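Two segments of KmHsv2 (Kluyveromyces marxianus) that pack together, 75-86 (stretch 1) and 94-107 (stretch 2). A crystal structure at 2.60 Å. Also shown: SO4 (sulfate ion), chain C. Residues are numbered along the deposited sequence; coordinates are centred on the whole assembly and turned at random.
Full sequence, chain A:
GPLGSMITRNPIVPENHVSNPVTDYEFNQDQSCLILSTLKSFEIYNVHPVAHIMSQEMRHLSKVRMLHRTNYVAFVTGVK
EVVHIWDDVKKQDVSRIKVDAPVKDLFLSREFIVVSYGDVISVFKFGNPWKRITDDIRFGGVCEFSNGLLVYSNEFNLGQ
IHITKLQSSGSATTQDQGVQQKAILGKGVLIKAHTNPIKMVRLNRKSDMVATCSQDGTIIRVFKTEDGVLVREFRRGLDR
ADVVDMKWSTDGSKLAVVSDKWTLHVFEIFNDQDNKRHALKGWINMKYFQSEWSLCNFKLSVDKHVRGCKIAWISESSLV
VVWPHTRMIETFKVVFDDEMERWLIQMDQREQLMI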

# COMPACT_ATOMS: atom_id res chain seq x y z
N PHE A 75 16.27 5.54 -5.52
CA PHE A 75 15.97 4.90 -6.80
C PHE A 75 17.02 3.89 -7.24
O PHE A 75 18.14 3.87 -6.74
CB PHE A 75 15.74 5.95 -7.89
CG PHE A 75 16.88 6.92 -8.06
CD1 PHE A 75 18.12 6.49 -8.51
CD2 PHE A 75 16.69 8.28 -7.81
CE1 PHE A 75 19.16 7.41 -8.71
CE2 PHE A 75 17.72 9.20 -8.00
CZ PHE A 75 18.96 8.76 -8.46
N VAL A 76 16.62 3.03 -8.17
CA VAL A 76 17.48 2.02 -8.74
C VAL A 76 17.50 2.34 -10.22
O VAL A 76 16.48 2.72 -10.78
CB VAL A 76 16.91 0.60 -8.54
CG1 VAL A 76 17.78 -0.43 -9.25
CG2 VAL A 76 16.83 0.28 -7.06
N THR A 77 18.66 2.20 -10.85
CA THR A 77 18.76 2.51 -12.27
C THR A 77 19.11 1.26 -13.08
O THR A 77 18.43 0.24 -12.98
CB THR A 77 19.83 3.58 -12.52
OG1 THR A 77 21.11 3.08 -12.10
CG2 THR A 77 19.51 4.85 -11.74
N GLY A 78 20.17 1.36 -13.88
CA GLY A 78 20.58 0.23 -14.69
C GLY A 78 21.00 -0.91 -13.80
O GLY A 78 20.47 -2.02 -13.90
N VAL A 79 21.96 -0.63 -12.93
CA VAL A 79 22.47 -1.62 -11.99
C VAL A 79 21.40 -1.88 -10.94
O VAL A 79 21.19 -1.07 -10.02
CB VAL A 79 23.79 -1.12 -11.35
CG1 VAL A 79 23.64 0.32 -10.90
CG2 VAL A 79 24.18 -2.02 -10.18
N LYS A 80 20.73 -3.02 -11.09
CA LYS A 80 19.64 -3.43 -10.22
C LYS A 80 19.97 -3.61 -8.74
O LYS A 80 19.07 -3.51 -7.90
CB LYS A 80 19.05 -4.76 -10.72
CG LYS A 80 18.85 -4.87 -12.22
CD LYS A 80 17.55 -4.28 -12.70
CE LYS A 80 17.62 -2.77 -12.78
NZ LYS A 80 16.51 -2.23 -13.63
N GLU A 81 21.22 -3.89 -8.42
CA GLU A 81 21.57 -4.10 -7.02
C GLU A 81 22.03 -2.87 -6.26
O GLU A 81 22.51 -2.98 -5.13
CB GLU A 81 22.63 -5.22 -6.90
CG GLU A 81 23.43 -5.48 -8.15
CD GLU A 81 22.59 -6.07 -9.27
OE1 GLU A 81 22.09 -7.21 -9.11
OE2 GLU A 81 22.44 -5.40 -10.32
N VAL A 82 21.86 -1.70 -6.85
CA VAL A 82 22.27 -0.46 -6.19
C VAL A 82 21.10 0.48 -5.92
O VAL A 82 20.29 0.75 -6.80
CB VAL A 82 23.32 0.29 -7.04
CG1 VAL A 82 23.67 1.61 -6.40
CG2 VAL A 82 24.54 -0.57 -7.20
N VAL A 83 21.02 0.97 -4.68
CA VAL A 83 19.96 1.89 -4.29
C VAL A 83 20.57 3.26 -4.02
O VAL A 83 21.37 3.43 -3.10
CB VAL A 83 19.24 1.39 -3.02
CG1 VAL A 83 18.26 2.45 -2.53
CG2 VAL A 83 18.51 0.08 -3.31
N HIS A 84 20.17 4.24 -4.81
CA HIS A 84 20.69 5.59 -4.66
C HIS A 84 19.82 6.47 -3.78
O HIS A 84 18.63 6.62 -4.03
CB HIS A 84 20.79 6.28 -6.02
CG HIS A 84 21.70 5.60 -7.00
ND1 HIS A 84 22.87 6.17 -7.45
CD2 HIS A 84 21.58 4.42 -7.65
CE1 HIS A 84 23.43 5.38 -8.34
NE2 HIS A 84 22.66 4.31 -8.49
N ILE A 85 20.42 7.05 -2.74
CA ILE A 85 19.68 7.98 -1.90
C ILE A 85 20.06 9.29 -2.57
O ILE A 85 21.23 9.65 -2.61
CB ILE A 85 20.18 7.97 -0.46
CG1 ILE A 85 20.16 6.53 0.08
CG2 ILE A 85 19.29 8.86 0.40
CD1 ILE A 85 18.79 5.89 0.09
N TRP A 86 19.07 9.99 -3.12
CA TRP A 86 19.31 11.24 -3.85
C TRP A 86 18.66 12.47 -3.23
O TRP A 86 17.60 12.38 -2.61
CB TRP A 86 18.83 11.04 -5.29
CG TRP A 86 18.75 12.25 -6.17
CD1 TRP A 86 17.75 13.19 -6.18
CD2 TRP A 86 19.62 12.59 -7.25
NE1 TRP A 86 17.95 14.09 -7.21
CE2 TRP A 86 19.09 13.74 -7.88
CE3 TRP A 86 20.81 12.03 -7.75
CZ2 TRP A 86 19.71 14.34 -8.99
CZ3 TRP A 86 21.42 12.62 -8.85
CH2 TRP A 86 20.87 13.77 -9.45
N VAL A 94 23.42 11.43 -2.29
CA VAL A 94 23.92 11.62 -0.94
C VAL A 94 24.36 10.29 -0.37
O VAL A 94 24.82 10.21 0.77
CB VAL A 94 22.84 12.20 0.00
CG1 VAL A 94 21.80 11.14 0.31
CG2 VAL A 94 23.48 12.70 1.29
N SER A 95 24.23 9.23 -1.17
CA SER A 95 24.62 7.90 -0.73
C SER A 95 24.31 6.82 -1.76
O SER A 95 23.45 6.98 -2.62
CB SER A 95 23.91 7.55 0.58
OG SER A 95 24.24 6.24 0.99
N ARG A 96 25.03 5.71 -1.65
CA ARG A 96 24.85 4.56 -2.52
C ARG A 96 24.85 3.37 -1.57
O ARG A 96 25.59 3.37 -0.59
CB ARG A 96 26.04 4.41 -3.48
CG ARG A 96 25.75 4.60 -4.96
CD ARG A 96 26.93 4.06 -5.78
NE ARG A 96 28.21 4.51 -5.24
CZ ARG A 96 29.39 3.94 -5.47
NH1 ARG A 96 29.47 2.87 -6.25
NH2 ARG A 96 30.49 4.44 -4.93
N ILE A 97 24.01 2.38 -1.85
CA ILE A 97 23.95 1.19 -1.02
C ILE A 97 23.82 0.02 -1.98
O ILE A 97 22.99 0.05 -2.89
CB ILE A 97 22.73 1.22 -0.07
CG1 ILE A 97 22.86 2.42 0.88
CG2 ILE A 97 22.66 -0.06 0.73
CD1 ILE A 97 21.62 2.66 1.72
N LYS A 98 24.65 -1.00 -1.81
CA LYS A 98 24.61 -2.14 -2.71
C LYS A 98 24.27 -3.44 -2.02
O LYS A 98 24.68 -3.69 -0.89
CB LYS A 98 25.95 -2.30 -3.42
CG LYS A 98 25.93 -3.36 -4.51
CD LYS A 98 27.32 -3.87 -4.83
CE LYS A 98 27.31 -4.75 -6.07
NZ LYS A 98 27.02 -3.95 -7.30
N VAL A 99 23.51 -4.28 -2.71
CA VAL A 99 23.13 -5.57 -2.17
C VAL A 99 23.56 -6.67 -3.14
O VAL A 99 23.91 -6.39 -4.28
CB VAL A 99 21.61 -5.62 -1.91
CG1 VAL A 99 21.26 -4.66 -0.80
CG2 VAL A 99 20.85 -5.25 -3.17
N ASP A 100 23.55 -7.91 -2.67
CA ASP A 100 23.99 -9.04 -3.48
C ASP A 100 23.10 -9.50 -4.62
O ASP A 100 23.56 -10.18 -5.54
CB ASP A 100 24.30 -10.24 -2.58
CG ASP A 100 25.31 -9.90 -1.50
OD1 ASP A 100 26.37 -9.33 -1.85
OD2 ASP A 100 25.04 -10.20 -0.32
N ALA A 101 21.82 -9.14 -4.58
CA ALA A 101 20.90 -9.53 -5.64
C ALA A 101 20.10 -8.30 -6.05
O ALA A 101 20.17 -7.28 -5.38
CB ALA A 101 19.97 -10.63 -5.14
N PRO A 102 19.34 -8.38 -7.15
CA PRO A 102 18.55 -7.21 -7.59
C PRO A 102 17.59 -6.76 -6.49
O PRO A 102 17.00 -7.59 -5.80
CB PRO A 102 17.80 -7.74 -8.81
CG PRO A 102 18.66 -8.86 -9.30
CD PRO A 102 19.10 -9.53 -8.04
N VAL A 103 17.43 -5.45 -6.32
CA VAL A 103 16.54 -4.93 -5.30
C VAL A 103 15.07 -5.20 -5.64
O VAL A 103 14.61 -4.89 -6.74
CB VAL A 103 16.73 -3.42 -5.12
CG1 VAL A 103 15.75 -2.89 -4.08
CG2 VAL A 103 18.15 -3.12 -4.70
N LYS A 104 14.35 -5.79 -4.68
CA LYS A 104 12.93 -6.10 -4.81
C LYS A 104 12.12 -5.02 -4.08
O LYS A 104 11.70 -4.03 -4.68
CB LYS A 104 12.60 -7.46 -4.18
CG LYS A 104 13.17 -8.67 -4.89
CD LYS A 104 12.71 -9.94 -4.18
CE LYS A 104 13.23 -11.21 -4.82
NZ LYS A 104 12.73 -12.43 -4.10
N ASP A 105 11.92 -5.21 -2.78
CA ASP A 105 11.18 -4.24 -1.98
C ASP A 105 12.13 -3.15 -1.48
O ASP A 105 13.32 -3.39 -1.29
CB ASP A 105 10.51 -4.94 -0.81
CG ASP A 105 9.52 -5.99 -1.25
OD1 ASP A 105 8.47 -5.61 -1.84
OD2 ASP A 105 9.78 -7.19 -1.01
N LEU A 106 11.59 -1.95 -1.27
CA LEU A 106 12.37 -0.81 -0.79
C LEU A 106 11.49 0.14 0.02
O LEU A 106 10.51 0.68 -0.49
CB LEU A 106 12.97 -0.07 -1.98
CG LEU A 106 13.85 1.14 -1.64
CD1 LEU A 106 14.98 0.69 -0.73
CD2 LEU A 106 14.40 1.76 -2.90
N PHE A 107 11.86 0.34 1.29
CA PHE A 107 11.11 1.23 2.19
C PHE A 107 12.01 2.27 2.85
O PHE A 107 13.19 2.02 3.10
CB PHE A 107 10.43 0.39 3.27
CG PHE A 107 9.47 -0.63 2.73
CD1 PHE A 107 8.21 -0.25 2.29
CD2 PHE A 107 9.83 -1.97 2.67
CE1 PHE A 107 7.31 -1.20 1.80
CE2 PHE A 107 8.93 -2.93 2.18
CZ PHE A 107 7.67 -2.54 1.75
S SO4 C . 14.20 -14.63 -6.82
O1 SO4 C . 14.78 -14.35 -5.49
O2 SO4 C . 12.73 -14.53 -6.75
O3 SO4 C . 14.69 -13.64 -7.79
O4 SO4 C . 14.59 -15.99 -7.25

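Strand 82-86 of KmHsv2 runs antiparallel to strand 94-98 (161° between their directions), and the two stretches together bury 853 Å². Val76, on the strand before the turn, points toward stretch 2 and sets its CG2 4.2 Å from CB of Val103, an apolar contact. A type I turn from Val79 to Val82 then reverses the chain. Within it, Lys80 O accepts a nearly straight hydrogen bond from Val103 N (3.0 Å, 174°), while Lys80 CB lies 3.8 Å from Pro102 CB. Glu81 O receives Val99 N at 2.9 Å and also a CA-H...O contact from Lys98 CA at 3.3 Å, so one carbonyl serves two neighbouring residues. Val82 faces Lys98 in a non-hydrogen-bonded pair; Val82 CA approaches Ile97 O at 3.4 Å, a CA-H...O contact. Val83 and Ile97 exchange backbone hydrogen bonds, Val83 N to Ile97 O (2.8 Å) and Ile97 N to Val83 O (3.1 Å). On the sheet face shared by Val83, Ile85 and Ile97, Val83 CG2 meets Val103 CG2 at 3.5 Å and Val83 CG1 meets Leu106 CD2 at 3.9 Å. On the other face, Arg96 CG covers one face of the His84 ring, 4.1 Å from His84 ND1. Ile85 N bonds Ser95 O (3.0 Å), Ile85 O takes Val94 N (2.8 Å), and Ile85 CG2 packs 3.4 Å from Val94 CG1.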